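Local coordinates for protein calcium homeostasis modulator 1 (Oryzias latipes, PDB 6LMT) that probably forms an oligomeric ion channel in the membrane, as its calcium homeostasis modulator family does, here assembled from eight subunits, at residues N48-I53 with S123-S129; P59-F64 with A109-V114. One frame throughout, in Å; residues are numbered along the deposited sequence.

Interaction 1: N48-I53 with S123-S129. With Y01 (cholesterol hemisuccinate), chain J.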
ATOM      1  N   ASN A  48     -35.880  22.608  11.561  1.00 76.60           N
ATOM      2  CA  ASN A  48     -35.130  22.363  10.332  1.00 76.60           C
ATOM      3  C   ASN A  48     -34.302  23.559   9.923  1.00 76.60           C
ATOM      4  O   ASN A  48     -33.176  23.401   9.449  1.00 76.60           O
ATOM      5  CB  ASN A  48     -36.046  22.011   9.175  1.00 76.60           C
ATOM      6  CG  ASN A  48     -36.420  20.591   9.137  1.00 76.60           C
ATOM      7  OD1 ASN A  48     -35.785  19.771   9.753  1.00 76.60           O
ATOM      8  ND2 ASN A  48     -37.337  20.259   8.268  1.00 76.60           N
ATOM      9  N   TYR A  49     -34.850  24.757  10.079  1.00 77.56           N
ATOM     10  CA  TYR A  49     -34.142  25.961   9.686  1.00 77.56           C
ATOM     11  C   TYR A  49     -32.914  26.188  10.555  1.00 77.56           C
ATOM     12  O   TYR A  49     -31.841  26.499  10.045  1.00 77.56           O
ATOM     13  CB  TYR A  49     -35.076  27.165   9.749  1.00 77.56           C
ATOM     14  CG  TYR A  49     -34.427  28.426   9.277  1.00 77.56           C
ATOM     15  CD1 TYR A  49     -34.309  28.693   7.932  1.00 77.56           C
ATOM     16  CD2 TYR A  49     -33.884  29.335  10.177  1.00 77.56           C
ATOM     17  CE1 TYR A  49     -33.696  29.827   7.497  1.00 77.56           C
ATOM     18  CE2 TYR A  49     -33.259  30.463   9.747  1.00 77.56           C
ATOM     19  CZ  TYR A  49     -33.174  30.706   8.409  1.00 77.56           C
ATOM     20  OH  TYR A  49     -32.557  31.845   7.980  1.00 77.56           O
ATOM     21  N   THR A  50     -33.050  26.043  11.870  1.00 75.44           N
ATOM     22  CA  THR A  50     -31.919  26.338  12.736  1.00 75.44           C
ATOM     23  C   THR A  50     -30.859  25.258  12.653  1.00 75.44           C
ATOM     24  O   THR A  50     -29.679  25.545  12.839  1.00 75.44           O
ATOM     25  CB  THR A  50     -32.368  26.521  14.179  1.00 75.44           C
ATOM     26  OG1 THR A  50     -32.800  25.274  14.708  1.00 75.44           O
ATOM     27  CG2 THR A  50     -33.514  27.466  14.227  1.00 75.44           C
ATOM     28  N   TYR A  51     -31.250  24.028  12.350  1.00 71.81           N
ATOM     29  CA  TYR A  51     -30.263  22.986  12.141  1.00 71.81           C
ATOM     30  C   TYR A  51     -29.508  23.203  10.839  1.00 71.81           C
ATOM     31  O   TYR A  51     -28.277  23.126  10.810  1.00 71.81           O
ATOM     32  CB  TYR A  51     -30.931  21.617  12.156  1.00 71.81           C
ATOM     33  CG  TYR A  51     -29.942  20.500  12.001  1.00 71.81           C
ATOM     34  CD1 TYR A  51     -29.155  20.102  13.063  1.00 71.81           C
ATOM     35  CD2 TYR A  51     -29.764  19.871  10.784  1.00 71.81           C
ATOM     36  CE1 TYR A  51     -28.248  19.107  12.926  1.00 71.81           C
ATOM     37  CE2 TYR A  51     -28.848  18.890  10.640  1.00 71.81           C
ATOM     38  CZ  TYR A  51     -28.101  18.503  11.719  1.00 71.81           C
ATOM     39  OH  TYR A  51     -27.189  17.504  11.568  1.00 71.81           O
ATOM     40  N   GLY A  52     -30.233  23.474   9.752  1.00 72.55           N
ATOM     41  CA  GLY A  52     -29.595  23.616   8.459  1.00 72.55           C
ATOM     42  C   GLY A  52     -28.768  24.876   8.335  1.00 72.55           C
ATOM     43  O   GLY A  52     -27.692  24.861   7.745  1.00 72.55           O
ATOM     44  N   ILE A  53     -29.244  25.978   8.897  1.00 75.04           N
ATOM     45  CA  ILE A  53     -28.479  27.213   8.837  1.00 75.04           C
ATOM     46  C   ILE A  53     -27.424  27.244   9.931  1.00 75.04           C
ATOM     47  O   ILE A  53     -26.360  27.838   9.748  1.00 75.04           O
ATOM     48  CB  ILE A  53     -29.446  28.412   8.881  1.00 75.04           C
ATOM     49  CG1 ILE A  53     -30.418  28.321   7.716  1.00 75.04           C
ATOM     50  CG2 ILE A  53     -28.758  29.721   8.760  1.00 75.04           C
ATOM     51  CD1 ILE A  53     -29.761  28.218   6.383  1.00 75.04           C
ATOM     52  N   SER A 123     -27.604  21.339   3.750  1.00 72.49           N
ATOM     53  CA  SER A 123     -28.030  22.426   4.620  1.00 72.49           C
ATOM     54  C   SER A 123     -29.162  23.231   4.019  1.00 72.49           C
ATOM     55  O   SER A 123     -30.029  23.708   4.748  1.00 72.49           O
ATOM     56  CB  SER A 123     -26.869  23.345   4.940  1.00 72.49           C
ATOM     57  OG  SER A 123     -26.023  22.744   5.876  1.00 72.49           O
ATOM     58  N   PHE A 124     -29.164  23.425   2.703  1.00 71.84           N
ATOM     59  CA  PHE A 124     -30.299  24.093   2.093  1.00 71.84           C
ATOM     60  C   PHE A 124     -31.497  23.182   2.016  1.00 71.84           C
ATOM     61  O   PHE A 124     -32.627  23.661   2.070  1.00 71.84           O
ATOM     62  CB  PHE A 124     -30.002  24.611   0.685  1.00 71.84           C
ATOM     63  CG  PHE A 124     -29.293  25.921   0.633  1.00 71.84           C
ATOM     64  CD1 PHE A 124     -28.688  26.457   1.741  1.00 71.84           C
ATOM     65  CD2 PHE A 124     -29.389  26.702  -0.503  1.00 71.84           C
ATOM     66  CE1 PHE A 124     -28.079  27.674   1.680  1.00 71.84           C
ATOM     67  CE2 PHE A 124     -28.792  27.929  -0.557  1.00 71.84           C
ATOM     68  CZ  PHE A 124     -28.140  28.412   0.534  1.00 71.84           C
ATOM     69  N   LEU A 125     -31.277  21.879   1.860  1.00 72.48           N
ATOM     70  CA  LEU A 125     -32.393  20.951   1.799  1.00 72.48           C
ATOM     71  C   LEU A 125     -33.104  20.872   3.132  1.00 72.48           C
ATOM     72  O   LEU A 125     -34.332  20.818   3.181  1.00 72.48           O
ATOM     73  CB  LEU A 125     -31.904  19.578   1.368  1.00 72.48           C
ATOM     74  CG  LEU A 125     -32.961  18.501   1.192  1.00 72.48           C
ATOM     75  CD1 LEU A 125     -33.930  18.839   0.087  1.00 72.48           C
ATOM     76  CD2 LEU A 125     -32.284  17.206   0.928  1.00 72.48           C
ATOM     77  N   CYS A 126     -32.350  20.894   4.223  1.00 75.97           N
ATOM     78  CA  CYS A 126     -32.961  20.877   5.538  1.00 75.97           C
ATOM     79  C   CYS A 126     -33.641  22.204   5.836  1.00 75.97           C
ATOM     80  O   CYS A 126     -34.804  22.225   6.227  1.00 75.97           O
ATOM     81  CB  CYS A 126     -31.901  20.527   6.584  1.00 75.97           C
ATOM     82  SG  CYS A 126     -32.502  20.106   8.219  1.00 75.97           S
ATOM     83  N   ALA A 127     -32.970  23.321   5.577  1.00 74.24           N
ATOM     84  CA  ALA A 127     -33.485  24.616   5.994  1.00 74.24           C
ATOM     85  C   ALA A 127     -34.654  25.127   5.160  1.00 74.24           C
ATOM     86  O   ALA A 127     -35.461  25.902   5.671  1.00 74.24           O
ATOM     87  CB  ALA A 127     -32.374  25.644   5.967  1.00 74.24           C
ATOM     88  N   PHE A 128     -34.784  24.718   3.900  1.00 78.59           N
ATOM     89  CA  PHE A 128     -35.691  25.383   2.970  1.00 78.59           C
ATOM     90  C   PHE A 128     -36.750  24.455   2.403  1.00 78.59           C
ATOM     91  O   PHE A 128     -37.427  24.825   1.452  1.00 78.59           O
ATOM     92  CB  PHE A 128     -34.897  26.011   1.828  1.00 78.59           C
ATOM     93  CG  PHE A 128     -34.015  27.126   2.259  1.00 78.59           C
ATOM     94  CD1 PHE A 128     -34.419  28.004   3.235  1.00 78.59           C
ATOM     95  CD2 PHE A 128     -32.723  27.207   1.792  1.00 78.59           C
ATOM     96  CE1 PHE A 128     -33.589  28.991   3.664  1.00 78.59           C
ATOM     97  CE2 PHE A 128     -31.892  28.187   2.227  1.00 78.59           C
ATOM     98  CZ  PHE A 128     -32.329  29.081   3.165  1.00 78.59           C
ATOM     99  N   SER A 129     -36.911  23.259   2.948  1.00 82.48           N
ATOM    100  CA  SER A 129     -37.896  22.348   2.391  1.00 82.48           C
ATOM    101  C   SER A 129     -39.317  22.683   2.809  1.00 82.48           C
ATOM    102  O   SER A 129     -40.254  22.254   2.138  1.00 82.48           O
ATOM    103  CB  SER A 129     -37.577  20.913   2.780  1.00 82.48           C
ATOM    104  OG  SER A 129     -37.689  20.745   4.175  1.00 82.48           O
TER
HETATM  105  CAA Y01 J 402     -22.083  33.800   5.575  1.00 97.77           C
HETATM  106  CBA Y01 J 402     -22.069  32.395   5.001  1.00 97.77           C
HETATM  107  CAB Y01 J 402     -21.855  31.375   6.104  1.00 97.77           C
HETATM  108  CAN Y01 J 402     -23.344  32.108   4.209  1.00 97.77           C
HETATM  109  CAJ Y01 J 402     -24.628  32.158   4.993  1.00 97.77           C
HETATM  110  CAO Y01 J 402     -25.828  32.405   4.113  1.00 97.77           C
HETATM  111  CBB Y01 J 402     -27.200  32.408   4.807  1.00 97.77           C
HETATM  112  CAC Y01 J 402     -27.108  33.162   6.130  1.00 97.77           C
HETATM  113  CBE Y01 J 402     -28.263  32.988   3.849  1.00 97.77           C
HETATM  114  CAP Y01 J 402     -28.080  32.468   2.394  1.00 97.77           C
HETATM  115  CAQ Y01 J 402     -29.472  32.082   1.877  1.00 97.77           C
HETATM  116  CBG Y01 J 402     -30.384  32.952   2.727  1.00 97.77           C
HETATM  117  CBI Y01 J 402     -29.789  32.820   4.142  1.00 97.77           C
HETATM  118  CAE Y01 J 402     -30.043  31.434   4.748  1.00 97.77           C
HETATM  119  CAU Y01 J 402     -30.488  33.904   4.971  1.00 97.77           C
HETATM  120  CAS Y01 J 402     -32.015  33.735   4.980  1.00 97.77           C
HETATM  121  CBF Y01 J 402     -32.656  33.666   3.582  1.00 97.77           C
HETATM  122  CBD Y01 J 402     -31.882  32.697   2.668  1.00 97.77           C
HETATM  123  CAK Y01 J 402     -32.409  32.795   1.245  1.00 97.77           C
HETATM  124  CAI Y01 J 402     -33.891  32.616   1.232  1.00 97.77           C
HETATM  125  CAZ Y01 J 402     -34.661  32.756   2.300  1.00 97.77           C
HETATM  126  CAV Y01 J 402     -36.138  32.448   2.230  1.00 97.77           C
HETATM  127  CBH Y01 J 402     -34.175  33.308   3.638  1.00 97.77           C
HETATM  128  CAD Y01 J 402     -34.456  32.255   4.728  1.00 97.77           C
HETATM  129  CAT Y01 J 402     -35.033  34.564   3.914  1.00 97.77           C
HETATM  130  CAR Y01 J 402     -36.542  34.290   3.829  1.00 97.77           C
HETATM  131  CBC Y01 J 402     -36.949  33.694   2.503  1.00 97.77           C
HETATM  132  OAW Y01 J 402     -38.355  33.308   2.534  1.00 97.77           O
HETATM  133  CAY Y01 J 402     -38.956  32.992   1.388  1.00 97.77           C
HETATM  134  OAG Y01 J 402     -38.541  33.291   0.305  1.00 97.77           O
HETATM  135  CAM Y01 J 402     -40.216  32.204   1.608  1.00 97.77           C
HETATM  136  CAL Y01 J 402     -40.832  31.670   0.330  1.00 97.77           C
HETATM  137  CAX Y01 J 402     -42.117  30.881   0.507  1.00 97.77           C
HETATM  138  OAH Y01 J 402     -42.582  30.757   1.659  1.00 97.77           O
HETATM  139  OAF Y01 J 402     -42.647  30.389  -0.508  1.00 97.77           O

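Interaction 2: P59-F64 with A109-V114. With Y01 (cholesterol hemisuccinate), chain L; Y01 (cholesterol hemisuccinate), chain I.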
ATOM      1  N   PRO A  59     -20.073  25.939  12.589  1.00 74.17           N
ATOM      2  CA  PRO A  59     -18.735  25.383  12.368  1.00 74.17           C
ATOM      3  C   PRO A  59     -17.747  26.339  11.712  1.00 74.17           C
ATOM      4  O   PRO A  59     -16.564  26.245  12.041  1.00 74.17           O
ATOM      5  CB  PRO A  59     -19.004  24.151  11.496  1.00 74.17           C
ATOM      6  CG  PRO A  59     -20.335  23.793  11.797  1.00 74.17           C
ATOM      7  CD  PRO A  59     -21.065  25.030  11.976  1.00 74.17           C
ATOM      8  N   PRO A  60     -18.135  27.278  10.818  1.00 75.11           N
ATOM      9  CA  PRO A  60     -17.149  28.299  10.429  1.00 75.11           C
ATOM     10  C   PRO A  60     -16.670  29.212  11.545  1.00 75.11           C
ATOM     11  O   PRO A  60     -15.505  29.606  11.522  1.00 75.11           O
ATOM     12  CB  PRO A  60     -17.890  29.084   9.349  1.00 75.11           C
ATOM     13  CG  PRO A  60     -18.714  28.156   8.772  1.00 75.11           C
ATOM     14  CD  PRO A  60     -19.224  27.307   9.824  1.00 75.11           C
ATOM     15  N   ILE A  61     -17.523  29.568  12.503  1.00 77.24           N
ATOM     16  CA  ILE A  61     -17.085  30.354  13.656  1.00 77.24           C
ATOM     17  C   ILE A  61     -16.082  29.568  14.483  1.00 77.24           C
ATOM     18  O   ILE A  61     -15.078  30.111  14.951  1.00 77.24           O
ATOM     19  CB  ILE A  61     -18.302  30.784  14.494  1.00 77.24           C
ATOM     20  CG1 ILE A  61     -19.195  31.711  13.693  1.00 77.24           C
ATOM     21  CG2 ILE A  61     -17.889  31.463  15.763  1.00 77.24           C
ATOM     22  CD1 ILE A  61     -20.520  31.938  14.323  1.00 77.24           C
ATOM     23  N   TRP A  62     -16.308  28.269  14.624  1.00 79.51           N
ATOM     24  CA  TRP A  62     -15.407  27.439  15.402  1.00 79.51           C
ATOM     25  C   TRP A  62     -14.071  27.221  14.695  1.00 79.51           C
ATOM     26  O   TRP A  62     -13.026  27.235  15.342  1.00 79.51           O
ATOM     27  CB  TRP A  62     -16.084  26.112  15.729  1.00 79.51           C
ATOM     28  CG  TRP A  62     -15.175  25.222  16.432  1.00 79.51           C
ATOM     29  CD1 TRP A  62     -14.722  25.336  17.696  1.00 79.51           C
ATOM     30  CD2 TRP A  62     -14.501  24.129  15.861  1.00 79.51           C
ATOM     31  NE1 TRP A  62     -13.828  24.345  17.966  1.00 79.51           N
ATOM     32  CE2 TRP A  62     -13.672  23.591  16.842  1.00 79.51           C
ATOM     33  CE3 TRP A  62     -14.529  23.540  14.604  1.00 79.51           C
ATOM     34  CZ2 TRP A  62     -12.894  22.495  16.612  1.00 79.51           C
ATOM     35  CZ3 TRP A  62     -13.759  22.475  14.377  1.00 79.51           C
ATOM     36  CH2 TRP A  62     -12.946  21.961  15.360  1.00 79.51           C
ATOM     37  N   PHE A  63     -14.078  27.019  13.377  1.00 79.33           N
ATOM     38  CA  PHE A  63     -12.827  26.916  12.628  1.00 79.33           C
ATOM     39  C   PHE A  63     -12.060  28.228  12.608  1.00 79.33           C
ATOM     40  O   PHE A  63     -10.833  28.223  12.494  1.00 79.33           O
ATOM     41  CB  PHE A  63     -13.075  26.457  11.187  1.00 79.33           C
ATOM     42  CG  PHE A  63     -13.297  24.990  11.040  1.00 79.33           C
ATOM     43  CD1 PHE A  63     -12.262  24.111  11.237  1.00 79.33           C
ATOM     44  CD2 PHE A  63     -14.506  24.493  10.625  1.00 79.33           C
ATOM     45  CE1 PHE A  63     -12.458  22.769  11.090  1.00 79.33           C
ATOM     46  CE2 PHE A  63     -14.711  23.162  10.492  1.00 79.33           C
ATOM     47  CZ  PHE A  63     -13.691  22.302  10.714  1.00 79.33           C
ATOM     48  N   PHE A  64     -12.755  29.353  12.717  1.00 84.55           N
ATOM     49  CA  PHE A  64     -12.091  30.645  12.783  1.00 84.55           C
ATOM     50  C   PHE A  64     -11.383  30.841  14.115  1.00 84.55           C
ATOM     51  O   PHE A  64     -10.233  31.293  14.156  1.00 84.55           O
ATOM     52  CB  PHE A  64     -13.122  31.737  12.537  1.00 84.55           C
ATOM     53  CG  PHE A  64     -12.568  33.110  12.546  1.00 84.55           C
ATOM     54  CD1 PHE A  64     -11.729  33.535  11.540  1.00 84.55           C
ATOM     55  CD2 PHE A  64     -12.924  34.001  13.532  1.00 84.55           C
ATOM     56  CE1 PHE A  64     -11.228  34.806  11.537  1.00 84.55           C
ATOM     57  CE2 PHE A  64     -12.428  35.280  13.524  1.00 84.55           C
ATOM     58  CZ  PHE A  64     -11.581  35.678  12.524  1.00 84.55           C
ATOM     59  N   ALA A 109     -10.150  27.779   6.439  1.00 83.58           N
ATOM     60  CA  ALA A 109     -10.987  26.683   6.906  1.00 83.58           C
ATOM     61  C   ALA A 109     -12.469  27.036   7.090  1.00 83.58           C
ATOM     62  O   ALA A 109     -13.302  26.165   6.834  1.00 83.58           O
ATOM     63  CB  ALA A 109     -10.406  26.104   8.198  1.00 83.58           C
ATOM     64  N   PRO A 110     -12.864  28.247   7.533  1.00 80.69           N
ATOM     65  CA  PRO A 110     -14.279  28.612   7.404  1.00 80.69           C
ATOM     66  C   PRO A 110     -14.787  28.667   5.984  1.00 80.69           C
ATOM     67  O   PRO A 110     -15.927  28.276   5.731  1.00 80.69           O
ATOM     68  CB  PRO A 110     -14.328  29.995   8.054  1.00 80.69           C
ATOM     69  CG  PRO A 110     -13.297  29.986   8.977  1.00 80.69           C
ATOM     70  CD  PRO A 110     -12.203  29.207   8.436  1.00 80.69           C
ATOM     71  N   ALA A 111     -13.977  29.149   5.047  1.00 81.69           N
ATOM     72  CA  ALA A 111     -14.408  29.235   3.662  1.00 81.69           C
ATOM     73  C   ALA A 111     -14.496  27.865   3.013  1.00 81.69           C
ATOM     74  O   ALA A 111     -15.363  27.641   2.170  1.00 81.69           O
ATOM     75  CB  ALA A 111     -13.467  30.141   2.885  1.00 81.69           C
ATOM     76  N   VAL A 112     -13.622  26.940   3.404  1.00 80.79           N
ATOM     77  CA  VAL A 112     -13.698  25.572   2.914  1.00 80.79           C
ATOM     78  C   VAL A 112     -14.956  24.886   3.424  1.00 80.79           C
ATOM     79  O   VAL A 112     -15.614  24.163   2.674  1.00 80.79           O
ATOM     80  CB  VAL A 112     -12.415  24.802   3.281  1.00 80.79           C
ATOM     81  CG1 VAL A 112     -12.532  23.345   2.969  1.00 80.79           C
ATOM     82  CG2 VAL A 112     -11.273  25.333   2.504  1.00 80.79           C
ATOM     83  N   TRP A 113     -15.337  25.135   4.683  1.00 71.79           N
ATOM     84  CA  TRP A 113     -16.553  24.548   5.231  1.00 71.79           C
ATOM     85  C   TRP A 113     -17.796  25.042   4.510  1.00 71.79           C
ATOM     86  O   TRP A 113     -18.663  24.239   4.174  1.00 71.79           O
ATOM     87  CB  TRP A 113     -16.696  24.846   6.721  1.00 71.79           C
ATOM     88  CG  TRP A 113     -17.931  24.212   7.320  1.00 71.79           C
ATOM     89  CD1 TRP A 113     -19.161  24.767   7.439  1.00 71.79           C
ATOM     90  CD2 TRP A 113     -18.028  22.919   7.899  1.00 71.79           C
ATOM     91  NE1 TRP A 113     -20.022  23.897   8.012  1.00 71.79           N
ATOM     92  CE2 TRP A 113     -19.349  22.750   8.313  1.00 71.79           C
ATOM     93  CE3 TRP A 113     -17.125  21.881   8.100  1.00 71.79           C
ATOM     94  CZ2 TRP A 113     -19.786  21.598   8.928  1.00 71.79           C
ATOM     95  CZ3 TRP A 113     -17.559  20.751   8.706  1.00 71.79           C
ATOM     96  CH2 TRP A 113     -18.875  20.608   9.111  1.00 71.79           C
ATOM     97  N   VAL A 114     -17.912  26.354   4.299  1.00 74.73           N
ATOM     98  CA  VAL A 114     -19.088  26.925   3.653  1.00 74.73           C
ATOM     99  C   VAL A 114     -19.214  26.427   2.226  1.00 74.73           C
ATOM    100  O   VAL A 114     -20.314  26.129   1.761  1.00 74.73           O
ATOM    101  CB  VAL A 114     -19.023  28.464   3.728  1.00 74.73           C
ATOM    102  CG1 VAL A 114     -20.124  29.116   2.941  1.00 74.73           C
ATOM    103  CG2 VAL A 114     -19.112  28.905   5.139  1.00 74.73           C
TER
HETATM  104  CAA Y01 L 404     -18.842  18.288  -2.167  1.00 97.82           C
HETATM  105  CBA Y01 L 404     -17.717  18.505  -3.169  1.00 97.82           C
HETATM  106  CAB Y01 L 404     -18.278  18.933  -4.513  1.00 97.82           C
HETATM  107  CAN Y01 L 404     -16.705  19.518  -2.647  1.00 97.82           C
HETATM  108  CAJ Y01 L 404     -15.684  20.016  -3.643  1.00 97.82           C
HETATM  109  CAO Y01 L 404     -14.777  21.080  -3.061  1.00 97.82           C
HETATM  110  CBB Y01 L 404     -14.794  22.463  -3.740  1.00 97.82           C
HETATM  111  CAC Y01 L 404     -16.181  22.749  -4.304  1.00 97.82           C
HETATM  112  CBE Y01 L 404     -14.370  23.588  -2.775  1.00 97.82           C
HETATM  113  CAP Y01 L 404     -14.670  23.265  -1.291  1.00 97.82           C
HETATM  114  CAQ Y01 L 404     -13.746  24.168  -0.457  1.00 97.82           C
HETATM  115  CBG Y01 L 404     -13.220  25.142  -1.502  1.00 97.82           C
HETATM  116  CBI Y01 L 404     -12.940  24.197  -2.691  1.00 97.82           C
HETATM  117  CAE Y01 L 404     -11.903  23.118  -2.387  1.00 97.82           C
HETATM  118  CAU Y01 L 404     -12.436  25.047  -3.845  1.00 97.82           C
HETATM  119  CAS Y01 L 404     -11.179  25.808  -3.411  1.00 97.82           C
HETATM  120  CBF Y01 L 404     -11.520  26.840  -2.328  1.00 97.82           C
HETATM  121  CBD Y01 L 404     -12.172  26.181  -1.104  1.00 97.82           C
HETATM  122  CAK Y01 L 404     -12.802  27.295  -0.270  1.00 97.82           C
HETATM  123  CAI Y01 L 404     -11.921  28.500  -0.139  1.00 97.82           C
HETATM  124  CAZ Y01 L 404     -10.758  28.647  -0.758  1.00 97.82           C
HETATM  125  CAV Y01 L 404      -9.793  29.749  -0.364  1.00 97.82           C
HETATM  126  CBH Y01 L 404     -10.323  27.734  -1.899  1.00 97.82           C
HETATM  127  CAD Y01 L 404      -9.134  26.881  -1.419  1.00 97.82           C
HETATM  128  CAT Y01 L 404      -9.889  28.642  -3.066  1.00 97.82           C
HETATM  129  CAR Y01 L 404      -8.814  29.647  -2.649  1.00 97.82           C
HETATM  130  CBC Y01 L 404      -9.287  30.553  -1.548  1.00 97.82           C
HETATM  131  OAW Y01 L 404      -8.195  31.443  -1.140  1.00 97.82           O
HETATM  132  CAY Y01 L 404      -6.943  30.986  -0.944  1.00 97.82           C
HETATM  133  OAG Y01 L 404      -6.645  30.050  -0.260  1.00 97.82           O
HETATM  134  CAM Y01 L 404      -5.944  31.787  -1.720  1.00 97.82           C
HETATM  135  CAL Y01 L 404      -4.883  32.579  -0.984  1.00 97.82           C
HETATM  136  CAX Y01 L 404      -3.532  31.897  -0.858  1.00 97.82           C
HETATM  137  OAH Y01 L 404      -3.382  31.028   0.022  1.00 97.82           O
HETATM  138  OAF Y01 L 404      -2.635  32.233  -1.653  1.00 97.82           O
HETATM  139  CAA Y01 I 401     -18.505  11.535  14.787  1.00 97.62           C
HETATM  140  CBA Y01 I 401     -17.712  12.547  13.973  1.00 97.62           C
HETATM  141  CAB Y01 I 401     -18.629  13.624  13.424  1.00 97.62           C
HETATM  142  CAN Y01 I 401     -16.583  13.152  14.799  1.00 97.62           C
HETATM  143  CAJ Y01 I 401     -15.885  14.350  14.200  1.00 97.62           C
HETATM  144  CAO Y01 I 401     -14.839  14.935  15.126  1.00 97.62           C
HETATM  145  CBB Y01 I 401     -15.037  16.398  15.570  1.00 97.62           C
HETATM  146  CAC Y01 I 401     -16.525  16.717  15.663  1.00 97.62           C
HETATM  147  CBE Y01 I 401     -14.344  16.693  16.915  1.00 97.62           C
HETATM  148  CAP Y01 I 401     -14.210  15.444  17.820  1.00 97.62           C
HETATM  149  CAQ Y01 I 401     -13.079  15.752  18.816  1.00 97.62           C
HETATM  150  CBG Y01 I 401     -12.864  17.245  18.607  1.00 97.62           C
HETATM  151  CBI Y01 I 401     -12.944  17.355  17.068  1.00 97.62           C
HETATM  152  CAE Y01 I 401     -11.874  16.549  16.338  1.00 97.62           C
HETATM  153  CAU Y01 I 401     -12.783  18.823  16.705  1.00 97.62           C
HETATM  154  CAS Y01 I 401     -11.448  19.342  17.248  1.00 97.62           C
HETATM  155  CBF Y01 I 401     -11.456  19.351  18.781  1.00 97.62           C
HETATM  156  CBD Y01 I 401     -11.737  17.956  19.356  1.00 97.62           C
HETATM  157  CAK Y01 I 401     -12.092  18.134  20.831  1.00 97.62           C
HETATM  158  CAI Y01 I 401     -11.199  19.108  21.536  1.00 97.62           C
HETATM  159  CAZ Y01 I 401     -10.260  19.830  20.939  1.00 97.62           C
HETATM  160  CAV Y01 I 401      -9.212  20.575  21.743  1.00 97.62           C
HETATM  161  CBH Y01 I 401     -10.178  19.961  19.422  1.00 97.62           C
HETATM  162  CAD Y01 I 401      -8.908  19.237  18.934  1.00 97.62           C
HETATM  163  CAT Y01 I 401     -10.086  21.467  19.103  1.00 97.62           C
HETATM  164  CAR Y01 I 401      -8.928  22.146  19.836  1.00 97.62           C
HETATM  165  CBC Y01 I 401      -9.059  22.026  21.329  1.00 97.62           C
HETATM  166  OAW Y01 I 401      -7.887  22.629  21.974  1.00 97.62           O
HETATM  167  CAY Y01 I 401      -6.636  22.392  21.534  1.00 97.62           C
HETATM  168  OAG Y01 I 401      -6.163  21.311  21.332  1.00 97.62           O
HETATM  169  CAM Y01 I 401      -5.892  23.670  21.299  1.00 97.62           C
HETATM  170  CAL Y01 I 401      -4.658  23.983  22.119  1.00 97.62           C
HETATM  171  CAX Y01 I 401      -3.334  23.643  21.458  1.00 97.62           C
HETATM  172  OAH Y01 I 401      -2.947  22.459  21.471  1.00 97.62           O
HETATM  173  OAF Y01 I 401      -2.698  24.569  20.922  1.00 97.62           O

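Interaction 1: N48-I53 with S123-S129
Ala127 packs as a knob into the hole made by Asn48, Tyr49, Gly52 and Ile53, its methyl CB lying 3.7 Å from Ile53 CD1. Small residues suit this centre: with Gly52 and Ala127 at the interface, Ala127 CB against Gly52 CA, the two helix axes, antiparallel at 161°, approach to 7.1 Å.

The larger apolar groups gather along one flank. The side chains of Tyr49 and Phe128 cross obliquely, Phe128 CE1 meeting the edge of the Tyr49 ring 3.9 Å from Tyr49 CE1, and a cholesterol hemisuccinate lies against them and Ile53. Its methyl CAD is 3.5 Å from Phe128 CE1, while Ile53 CD1 meets CAE.

The other flank holds the sulfur. Cys126 SG sits at the edge of the Tyr51 ring, 5.1 Å from the centroid, and is tied by a disulfide to Cys41.

One weak hydrogen bond joins the segments, Ser123 OG to Gly52 O at 3.3 Å; the buried Asn48 amide is satisfied outside them, ND2 by Ala156 O.

Around the pair, Ser123 touches Thr117 on helix 108-120 and Phe124 packs on helix 167-202, whereas the Tyr51 hydroxyl is hydrogen-bonded to Gln182 of a second subunit.

Interaction 2: P59-F64 with A109-V114
The backbone bond from Phe63 N to Pro59 O, 2.9 Å long, sets these two residues one turn apart on the side of their helix that meets Trp113. Pro59 contributes a CH-pi contact: its CB stands over a face of the indole, 3.7 Å from the centroid of the five-membered ring and 22° off the normal. Phe63 comes to the other part of the indole, where Phe63 CE2 lies 3.6 Å from Trp113 CE3; the two ring planes are inclined at 40°, an oblique pairing. With CG anti to the backbone N (chi1 -178°), the Trp113 side chain reaches to helix 59-64 and turns one side of its indole to both Pro59 and Phe63.

The indole also has a polar task. Proline lacks an N-H, so neither Pro59 nor Pro60 can bond back to the turn before, and the helix is kinked there; Leu55 O instead accepts a hydrogen bond from Trp113 NE1.

Rigid proline rings mesh alongside. Pro60 CB meets Pro110 CB at 3.9 Å. Pro110 CG lies against Pro60 O at 3.4 Å, while Pro60 CG rests on Val114 CG2. The small methyl of Ala109 lets the helices pack and touches Phe63 CB and CD1.

Helix 21-36 adjoins the Phe63 and Trp113 side, with Tyr34 set edge-to-face against Trp113. Trp62 faces a second subunit and one cholesterol hemisuccinate, whereas Ala111 and Val112 line another sterol site. The arrangement is that of two antiparallel helices in a membrane helix bundle, packed through apolar side chains and bordered by sterol.

How the interactions relate
From the N terminus the chain passes helix 21-36 and enters helix 48-70, whose first turns, 48-53, belong to interaction 1 and whose later turns, 59-64, to interaction 2. It then runs through helices 74-82 and 92-105 before returning. On the way back, helix 108-120 meets 59-64 and closes the inner loop, with 44 residues between the segments. Helix 122-128 follows and meets 48-53, closing the outer loop of 69 residues, so interaction 2 is nested inside interaction 1. Their centres lie about 18 Å apart and their nearest atoms about 6 Å. Together they pair helix 48-70 antiparallel with two successive helices at separate levels.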